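Local coordinates for pirin family protein (Acinetobacter baumannii, PDB 6D0P) that probably acts as an iron-dependent dioxygenase of the pirin family, named for the oxidation of quercetin, and holds manganese in its metal site here, at residues A[67-72]-A[265-270]; A[74-79]-A[124-129]; A[163-168]-A[184-189]. All coordinates share one frame; numbering follows the deposited sequence.

Contact 1. Residues A[67-72]-A[265-270]; sequences RGFETV and PFVMNT
R67 and F266 form a single backbone bridge between the two segments, and the bonds beside it are of unequal strength. V267 N gives its hydrogen to R67 O at 3.1 Å, almost straight at 171°, whereas R67 N reaches P265 O only weakly, at 3.4 Å. P265 O is also met by the ring edge of F69, whose CE1 lies 3.1 Å from that oxygen, close to the ring plane. F69 takes the crowded position, with CG between its backbone N and carbonyl carbon (chi1 60°), and this brings CD1 to 3.8 Å from V267 CB. G68 has a phi of 101°, and a side chain there would collide with V267 O and the selenium of M268; glycine instead lets CA lie 3.4 Å from V267 O as a CH···O contact. M268, a selenomethionine, bends at chi2 and chi3, and its SE packs against G68 CA and, at 3.9 Å, R67 CG. The polar groups left over look elsewhere: R67 NE bonds to A104 O and R67 NH1 forms a salt bridge with D280, while K137 NZ donates to both G68 O and V267 O, linking the two backbones a second time. The F69 ring also meets that of the metal ligand H66. The contact thus joins the chain leading into strand 69-75 of the N-terminal cupin barrel, just past two manganese-binding histidines, to the short strand 266-268 before helix 271-282, beside the metal site of the pirin bicupin fold.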
loop_
_atom_site.group_PDB
_atom_site.type_symbol
_atom_site.label_atom_id
_atom_site.label_comp_id
_atom_site.label_asym_id
_atom_site.label_seq_id
_atom_site.Cartn_x
_atom_site.Cartn_y
_atom_site.Cartn_z
ATOM N N ARG A 67 -14.153 1.931 -6.725
ATOM C CA ARG A 67 -15.174 1.048 -6.227
ATOM C C ARG A 67 -14.596 -0.359 -6.111
ATOM O O ARG A 67 -13.875 -0.809 -7.019
ATOM C CB ARG A 67 -16.407 1.030 -7.141
ATOM C CG ARG A 67 -17.426 -0.056 -6.792
ATOM C CD ARG A 67 -18.639 -0.101 -7.719
ATOM N NE ARG A 67 -19.549 1.017 -7.477
ATOM C CZ ARG A 67 -20.680 1.223 -8.144
ATOM N NH1 ARG A 67 -21.016 0.422 -9.152
ATOM N NH2 ARG A 67 -21.474 2.219 -7.792
ATOM N N GLY A 68 -14.921 -1.029 -4.997
ATOM C CA GLY A 68 -14.655 -2.452 -4.841
ATOM C C GLY A 68 -13.437 -2.842 -4.015
ATOM O O GLY A 68 -13.223 -4.040 -3.795
ATOM N N PHE A 69 -12.651 -1.899 -3.554
ATOM C CA PHE A 69 -11.423 -2.254 -2.869
ATOM C C PHE A 69 -11.038 -1.130 -1.911
ATOM O O PHE A 69 -11.828 -0.190 -1.679
ATOM C CB PHE A 69 -10.333 -2.559 -3.909
ATOM C CG PHE A 69 -10.028 -1.397 -4.802
ATOM C CD1 PHE A 69 -10.828 -1.116 -5.895
ATOM C CD2 PHE A 69 -8.946 -0.581 -4.546
ATOM C CE1 PHE A 69 -10.547 -0.036 -6.717
ATOM C CE2 PHE A 69 -8.671 0.502 -5.369
ATOM C CZ PHE A 69 -9.476 0.776 -6.440
ATOM N N GLU A 70 -9.856 -1.263 -1.319
ATOM C CA GLU A 70 -9.357 -0.292 -0.364
ATOM C C GLU A 70 -8.048 0.313 -0.865
ATOM O O GLU A 70 -7.289 -0.365 -1.561
ATOM C CB GLU A 70 -9.088 -0.947 0.987
ATOM C CG GLU A 70 -10.232 -1.785 1.494
ATOM C CD GLU A 70 -10.073 -2.230 2.937
ATOM O OE1 GLU A 70 -9.190 -3.085 3.205
ATOM O OE2 GLU A 70 -10.795 -1.684 3.790
ATOM N N THR A 71 -7.802 1.586 -0.532
ATOM C CA THR A 71 -6.519 2.226 -0.844
ATOM C C THR A 71 -5.866 2.602 0.474
ATOM O O THR A 71 -6.520 3.155 1.392
ATOM C CB THR A 71 -6.622 3.439 -1.792
ATOM O OG1 THR A 71 -7.319 4.501 -1.134
ATOM C CG2 THR A 71 -7.330 3.099 -3.084
ATOM N N VAL A 72 -4.597 2.265 0.596
ATOM C CA VAL A 72 -3.848 2.554 1.794
ATOM C C VAL A 72 -2.745 3.529 1.414
ATOM O O VAL A 72 -1.896 3.197 0.571
ATOM C CB VAL A 72 -3.266 1.284 2.424
ATOM C CG1 VAL A 72 -2.560 1.596 3.734
ATOM C CG2 VAL A 72 -4.333 0.212 2.614
ATOM N N PRO A 265 -10.007 2.538 -12.164
ATOM C CA PRO A 265 -10.039 2.540 -10.701
ATOM C C PRO A 265 -11.172 1.692 -10.097
ATOM O O PRO A 265 -11.572 1.907 -8.939
ATOM C CB PRO A 265 -10.187 4.032 -10.430
ATOM C CG PRO A 265 -11.143 4.479 -11.497
ATOM C CD PRO A 265 -10.825 3.620 -12.702
ATOM N N PHE A 266 -11.680 0.738 -10.865
ATOM C CA PHE A 266 -12.701 -0.166 -10.370
ATOM C C PHE A 266 -12.136 -1.592 -10.338
ATOM O O PHE A 266 -11.494 -2.013 -11.295
ATOM C CB PHE A 266 -13.927 -0.160 -11.272
ATOM C CG PHE A 266 -14.482 1.204 -11.598
ATOM C CD1 PHE A 266 -14.887 2.055 -10.590
ATOM C CD2 PHE A 266 -14.689 1.583 -12.915
ATOM C CE1 PHE A 266 -15.445 3.286 -10.887
ATOM C CE2 PHE A 266 -15.235 2.823 -13.209
ATOM C CZ PHE A 266 -15.629 3.659 -12.195
ATOM N N VAL A 267 -12.361 -2.326 -9.249
ATOM C CA VAL A 267 -11.942 -3.717 -9.196
ATOM C C VAL A 267 -13.096 -4.504 -8.577
ATOM O O VAL A 267 -13.407 -4.317 -7.380
ATOM C CB VAL A 267 -10.643 -3.938 -8.401
ATOM C CG1 VAL A 267 -10.303 -5.420 -8.365
ATOM C CG2 VAL A 267 -9.478 -3.139 -8.964
HETATM N N MSE A 268 -13.742 -5.327 -9.399
HETATM C CA MSE A 268 -14.887 -6.104 -8.973
HETATM C C MSE A 268 -14.609 -7.567 -9.230
HETATM O O MSE A 268 -13.437 -7.955 -9.440
HETATM C CB MSE A 268 -16.126 -5.579 -9.726
HETATM C CG MSE A 268 -16.426 -4.093 -9.406
HETATM SE SE MSE A 268 -16.999 -3.878 -7.534
HETATM C CE MSE A 268 -18.690 -4.912 -7.549
ATOM N N ASN A 269 -15.652 -8.401 -9.185
ATOM C CA ASN A 269 -15.476 -9.841 -9.394
ATOM C C ASN A 269 -15.886 -10.245 -10.815
ATOM O O ASN A 269 -15.390 -11.284 -11.319
ATOM C CB ASN A 269 -16.258 -10.677 -8.374
ATOM C CG ASN A 269 -15.771 -10.473 -6.958
ATOM O OD1 ASN A 269 -16.468 -9.849 -6.163
ATOM N ND2 ASN A 269 -14.565 -10.938 -6.646
ATOM N N THR A 270 -16.780 -9.480 -11.450
ATOM C CA THR A 270 -17.299 -9.860 -12.771
ATOM C C THR A 270 -17.287 -8.680 -13.754
ATOM O O THR A 270 -17.308 -7.500 -13.349
ATOM C CB THR A 270 -18.751 -10.353 -12.660
ATOM O OG1 THR A 270 -19.581 -9.223 -12.370
ATOM C CG2 THR A 270 -18.928 -11.432 -11.613
#

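Contact 2. Residues A[74-79]-A[124-129]; sequences IAYQGE and EMVQLW
Y76 and Q77 both face E124, the doubled position of a classic beta bulge, and their side chains approach the glutamate differently. Q77 and E124 cross obliquely, amide and carboxylate planes 67° apart. The straight bond from Q77 NE2 to E124 OE1, 3.0 Å long, therefore lies in the amide plane yet meets the oxygen from above the carboxylate. E124 extends fully, CG anti to its backbone N (chi1 -178°), which carries the acid past Y76 CB; OE1 is 3.6 Å from that carbon. The tyrosine ring slants across V126 and turns its edge to it, CE2 being 3.7 Å from V126 CG2. A branched valine suits this spot, offering a methyl in the plane of the ring. Further along, I74 and V126 form an antiparallel hydrogen-bonded pair, with I74 N 2.9 Å from V126 O. At the bulge E124 O accepts from two backbone donors, Y76 N at 2.9 Å and Q77 N at 3.0 Å. The buried carboxylate has further partners: its OE2 bonds to Y46 OH and forms a salt bridge with K247. Such an amide, hydroxyl and ammonium environment would be expected to stabilise E124 as a carboxylate, its charge balanced by K247 where it is buried.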
loop_
_atom_site.group_PDB
_atom_site.type_symbol
_atom_site.label_atom_id
_atom_site.label_comp_id
_atom_site.label_asym_id
_atom_site.label_seq_id
_atom_site.Cartn_x
_atom_site.Cartn_y
_atom_site.Cartn_z
ATOM N N ILE A 74 0.437 5.686 2.773
ATOM C CA ILE A 74 1.421 5.725 3.839
ATOM C C ILE A 74 2.382 6.873 3.534
ATOM O O ILE A 74 3.098 6.812 2.545
ATOM C CB ILE A 74 2.160 4.372 3.913
ATOM C CG1 ILE A 74 1.205 3.180 4.036
ATOM C CG2 ILE A 74 3.215 4.372 5.021
ATOM C CD1 ILE A 74 1.910 1.825 3.873
ATOM N N ALA A 75 2.395 7.921 4.364
ATOM C CA ALA A 75 3.242 9.096 4.108
ATOM C C ALA A 75 4.600 8.907 4.801
ATOM O O ALA A 75 4.639 8.731 6.008
ATOM C CB ALA A 75 2.556 10.353 4.605
ATOM N N TYR A 76 5.693 8.992 4.047
ATOM C CA TYR A 76 7.055 8.870 4.616
ATOM C C TYR A 76 7.722 10.250 4.732
ATOM O O TYR A 76 8.388 10.547 5.731
ATOM C CB TYR A 76 7.898 7.889 3.795
ATOM C CG TYR A 76 7.452 6.450 3.919
ATOM C CD1 TYR A 76 7.466 5.803 5.147
ATOM C CD2 TYR A 76 7.044 5.724 2.820
ATOM C CE1 TYR A 76 7.060 4.480 5.279
ATOM C CE2 TYR A 76 6.635 4.404 2.933
ATOM C CZ TYR A 76 6.664 3.771 4.159
ATOM O OH TYR A 76 6.257 2.474 4.262
ATOM N N GLN A 77 7.592 11.073 3.699
ATOM C CA GLN A 77 8.139 12.433 3.708
ATOM C C GLN A 77 7.095 13.321 3.037
ATOM O O GLN A 77 6.504 12.940 2.021
ATOM C CB GLN A 77 9.476 12.543 2.976
ATOM C CG GLN A 77 10.585 11.675 3.554
ATOM C CD GLN A 77 11.939 12.004 2.973
ATOM O OE1 GLN A 77 12.485 13.089 3.193
ATOM N NE2 GLN A 77 12.503 11.063 2.237
ATOM N N GLY A 78 6.850 14.479 3.614
ATOM C CA GLY A 78 5.780 15.315 3.076
ATOM C C GLY A 78 4.412 14.870 3.587
ATOM O O GLY A 78 4.314 14.008 4.478
ATOM N N GLU A 79 3.343 15.431 3.008
ATOM C CA GLU A 79 1.988 15.227 3.519
ATOM C C GLU A 79 0.990 15.213 2.364
ATOM O O GLU A 79 1.185 15.920 1.395
ATOM C CB GLU A 79 1.540 16.378 4.421
ATOM C CG GLU A 79 2.457 16.714 5.576
ATOM C CD GLU A 79 1.882 17.735 6.557
ATOM O OE1 GLU A 79 0.954 18.527 6.160
ATOM O OE2 GLU A 79 2.377 17.767 7.733
ATOM N N GLU A 124 7.703 11.576 -0.241
ATOM C CA GLU A 124 7.904 10.138 -0.348
ATOM C C GLU A 124 6.676 9.460 0.249
ATOM O O GLU A 124 6.282 9.788 1.369
ATOM C CB GLU A 124 9.183 9.710 0.383
ATOM C CG GLU A 124 9.476 8.210 0.278
ATOM C CD GLU A 124 10.648 7.729 1.127
ATOM O OE1 GLU A 124 11.032 8.476 2.073
ATOM O OE2 GLU A 124 11.163 6.595 0.854
HETATM N N MSE A 125 6.072 8.544 -0.500
HETATM C CA MSE A 125 4.891 7.841 -0.012
HETATM C C MSE A 125 4.709 6.548 -0.726
HETATM O O MSE A 125 5.357 6.298 -1.726
HETATM C CB MSE A 125 3.625 8.713 -0.141
HETATM C CG MSE A 125 3.158 8.969 -1.562
HETATM SE SE MSE A 125 1.198 9.324 -1.641
HETATM C CE MSE A 125 0.850 7.699 -2.685
ATOM N N VAL A 126 3.846 5.707 -0.169
ATOM C CA VAL A 126 3.420 4.451 -0.787
ATOM C C VAL A 126 1.886 4.454 -0.845
ATOM O O VAL A 126 1.213 4.900 0.142
ATOM C CB VAL A 126 3.917 3.212 -0.011
ATOM C CG1 VAL A 126 3.087 1.970 -0.327
ATOM C CG2 VAL A 126 5.388 2.951 -0.290
ATOM N N GLN A 127 1.341 4.048 -1.984
ATOM C CA GLN A 127 -0.093 3.760 -2.081
ATOM C C GLN A 127 -0.255 2.281 -2.456
ATOM O O GLN A 127 0.310 1.794 -3.455
ATOM C CB GLN A 127 -0.885 4.673 -3.027
ATOM C CG GLN A 127 -2.386 4.325 -3.000
ATOM C CD GLN A 127 -3.319 5.359 -3.594
ATOM O OE1 GLN A 127 -3.928 5.132 -4.652
ATOM N NE2 GLN A 127 -3.428 6.510 -2.924
ATOM N N LEU A 128 -0.983 1.572 -1.600
ATOM C CA LEU A 128 -1.256 0.164 -1.736
ATOM C C LEU A 128 -2.763 -0.051 -1.910
ATOM O O LEU A 128 -3.569 0.475 -1.120
ATOM C CB LEU A 128 -0.766 -0.527 -0.457
ATOM C CG LEU A 128 -1.148 -1.998 -0.284
ATOM C CD1 LEU A 128 -0.342 -2.867 -1.221
ATOM C CD2 LEU A 128 -0.908 -2.458 1.145
ATOM N N TRP A 129 -3.158 -0.792 -2.925
ATOM C CA TRP A 129 -4.542 -1.170 -3.086
ATOM C C TRP A 129 -4.712 -2.592 -2.536
ATOM O O TRP A 129 -3.924 -3.469 -2.889
ATOM C CB TRP A 129 -4.946 -1.132 -4.545
ATOM C CG TRP A 129 -4.986 0.219 -5.181
ATOM C CD1 TRP A 129 -4.506 1.409 -4.701
ATOM C CD2 TRP A 129 -5.468 0.485 -6.506
ATOM N NE1 TRP A 129 -4.733 2.403 -5.612
ATOM C CE2 TRP A 129 -5.318 1.869 -6.730
ATOM C CE3 TRP A 129 -6.086 -0.300 -7.487
ATOM C CZ2 TRP A 129 -5.720 2.466 -7.923
ATOM C CZ3 TRP A 129 -6.497 0.294 -8.661
ATOM C CH2 TRP A 129 -6.295 1.655 -8.882
#

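Contact 3. Residues A[163-168]-A[184-189]; sequences LRVIAG and NVWDGK
D187 OD2 is gripped by two groups, R164 NH1 at 2.9 Å from the syn side and Y76 OH. The other oxygen completes a side-on grip: R164 NE reaches D187 OD1 at 2.8 Å on the syn lone pair of that oxygen, in the guanidinium plane and nearly straight at 174°. The two planes are only 14° apart, which suits a bidentate salt bridge. D187 CG sits between its backbone N and carbonyl carbon (chi1 82°), and this places the carboxylate beside the arginine of the paired strand. R164 NH2 bonds to G95 O. The same two residues form an antiparallel hydrogen-bonded pair, with R164 N 2.7 Å from D187 O. Beside it, L163 lays CD2 3.9 Å from W186 CB, and V165 runs alongside the W186 indole, V165 CG1 lying 4.0 Å from W186 CD1. Farther on, I166 and A167 both face V185 in a classic beta bulge: A167 N bonds V185 O at 3.1 Å, while the bond from I166 N is weak. At G168 and G188 the backbone angles would jam any side chain against the preceding carbonyl. Strand 183-190 lies between 162-165 and 245-253, whose L249, V250 and L251 touch D187, W186 and V185. I74 and W99, from strands 69-75 and 97-101 of the N-terminal half, pack against the side of the sheet bearing R164, A167, V185 and D187.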
loop_
_atom_site.group_PDB
_atom_site.type_symbol
_atom_site.label_atom_id
_atom_site.label_comp_id
_atom_site.label_asym_id
_atom_site.label_seq_id
_atom_site.Cartn_x
_atom_site.Cartn_y
_atom_site.Cartn_z
ATOM N N LEU A 163 9.765 -2.355 13.058
ATOM C CA LEU A 163 8.660 -2.765 12.249
ATOM C C LEU A 163 7.382 -2.131 12.813
ATOM O O LEU A 163 7.140 -2.188 14.030
ATOM C CB LEU A 163 8.626 -4.295 12.286
ATOM C CG LEU A 163 7.524 -4.976 11.482
ATOM C CD1 LEU A 163 7.962 -6.368 11.073
ATOM C CD2 LEU A 163 6.222 -5.026 12.268
ATOM N N ARG A 164 6.591 -1.509 11.941
ATOM C CA ARG A 164 5.309 -0.925 12.330
ATOM C C ARG A 164 4.198 -1.866 11.871
ATOM O O ARG A 164 4.215 -2.337 10.701
ATOM C CB ARG A 164 5.090 0.434 11.663
ATOM C CG ARG A 164 6.171 1.463 11.959
ATOM C CD ARG A 164 5.647 2.863 11.677
ATOM N NE ARG A 164 5.273 2.991 10.280
ATOM C CZ ARG A 164 4.674 4.059 9.763
ATOM N NH1 ARG A 164 4.436 4.115 8.466
ATOM N NH2 ARG A 164 4.353 5.068 10.544
ATOM N N VAL A 165 3.248 -2.132 12.759
ATOM C CA VAL A 165 2.153 -3.028 12.438
ATOM C C VAL A 165 0.975 -2.184 11.956
ATOM O O VAL A 165 0.140 -1.724 12.737
ATOM C CB VAL A 165 1.787 -3.918 13.640
ATOM C CG1 VAL A 165 0.828 -5.021 13.233
ATOM C CG2 VAL A 165 3.027 -4.519 14.289
ATOM N N ILE A 166 0.925 -1.959 10.662
ATOM C CA ILE A 166 -0.129 -1.125 10.102
ATOM C C ILE A 166 -1.457 -1.912 10.127
ATOM O O ILE A 166 -2.489 -1.374 10.509
ATOM C CB ILE A 166 0.278 -0.613 8.712
ATOM C CG1 ILE A 166 1.457 0.361 8.831
ATOM C CG2 ILE A 166 -0.898 0.033 8.000
ATOM C CD1 ILE A 166 2.077 0.712 7.511
ATOM N N ALA A 167 -1.398 -3.177 9.756
ATOM C CA ALA A 167 -2.529 -4.075 9.819
ATOM C C ALA A 167 -2.042 -5.473 10.207
ATOM O O ALA A 167 -0.918 -5.870 9.849
ATOM C CB ALA A 167 -3.253 -4.121 8.487
ATOM N N GLY A 168 -2.918 -6.235 10.839
ATOM C CA GLY A 168 -2.622 -7.602 11.193
ATOM C C GLY A 168 -2.086 -7.730 12.609
ATOM O O GLY A 168 -2.604 -7.152 13.567
ATOM N N ASN A 184 -1.730 -8.980 6.773
ATOM C CA ASN A 184 -0.700 -8.207 7.448
ATOM C C ASN A 184 -0.127 -7.160 6.497
ATOM O O ASN A 184 0.173 -7.441 5.314
ATOM C CB ASN A 184 0.483 -9.065 7.899
ATOM C CG ASN A 184 0.146 -9.981 9.046
ATOM O OD1 ASN A 184 -0.233 -9.509 10.117
ATOM N ND2 ASN A 184 0.324 -11.286 8.850
ATOM N N VAL A 185 0.061 -5.970 7.046
ATOM C CA VAL A 185 0.797 -4.928 6.365
ATOM C C VAL A 185 1.765 -4.395 7.407
ATOM O O VAL A 185 1.337 -3.798 8.419
ATOM C CB VAL A 185 -0.068 -3.800 5.772
ATOM C CG1 VAL A 185 0.804 -2.673 5.223
ATOM C CG2 VAL A 185 -1.000 -4.307 4.678
ATOM N N TRP A 186 3.037 -4.700 7.192
ATOM C CA TRP A 186 4.084 -4.276 8.095
ATOM C C TRP A 186 5.081 -3.407 7.328
ATOM O O TRP A 186 5.424 -3.732 6.187
ATOM C CB TRP A 186 4.827 -5.477 8.702
ATOM C CG TRP A 186 3.973 -6.527 9.329
ATOM C CD1 TRP A 186 2.773 -6.363 9.954
ATOM C CD2 TRP A 186 4.319 -7.919 9.465
ATOM N NE1 TRP A 186 2.321 -7.571 10.419
ATOM C CE2 TRP A 186 3.254 -8.542 10.141
ATOM C CE3 TRP A 186 5.398 -8.699 9.028
ATOM C CZ2 TRP A 186 3.248 -9.908 10.417
ATOM C CZ3 TRP A 186 5.393 -10.056 9.294
ATOM C CH2 TRP A 186 4.332 -10.646 9.986
ATOM N N ASP A 187 5.554 -2.315 7.911
ATOM C CA ASP A 187 6.598 -1.548 7.212
ATOM C C ASP A 187 7.741 -1.292 8.196
ATOM O O ASP A 187 7.607 -1.483 9.402
ATOM C CB ASP A 187 6.048 -0.284 6.540
ATOM C CG ASP A 187 5.864 0.925 7.428
ATOM O OD1 ASP A 187 5.997 0.773 8.644
ATOM O OD2 ASP A 187 5.593 2.022 6.882
ATOM N N GLY A 188 8.852 -0.812 7.717
ATOM C CA GLY A 188 9.900 -0.505 8.675
ATOM C C GLY A 188 11.257 -0.346 8.032
ATOM O O GLY A 188 11.370 -0.105 6.818
ATOM N N LYS A 189 12.264 -0.434 8.902
ATOM C CA LYS A 189 13.623 -0.250 8.524
ATOM C C LYS A 189 14.477 -1.341 9.170
ATOM O O LYS A 189 14.352 -1.622 10.372
ATOM C CB LYS A 189 14.100 1.137 8.970
ATOM C CG LYS A 189 15.558 1.452 8.688
ATOM C CD LYS A 189 15.976 2.747 9.356
ATOM C CE LYS A 189 17.437 3.077 9.168
ATOM N NZ LYS A 189 17.842 4.168 10.084
#

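All three contacts are largely buried, but they serve different parts of the two-cupin fold. Contacts 1 and 2 share strand 69-75: contact 2 pairs it with its sheet neighbour 121-131, whereas contact 1 ties the residues leading into it to a C-terminal strand distant in sequence, near the metal. The two touch where F69 packs on W129 and V72 N lies 2.7 Å from L128 O. Contact 3 belongs to the other large sheet, and meets contact 2 between the halves, where I74 packs on I166 and the acid of contact 3 finds a hydroxyl partner in contact 2. Contacts 2 and 3 are antiparallel pairs broken by classic bulges and carrying buried carboxylates; contact 1 has just a single bridge, mainly apolar side-chain packing and no ion pair between its segments.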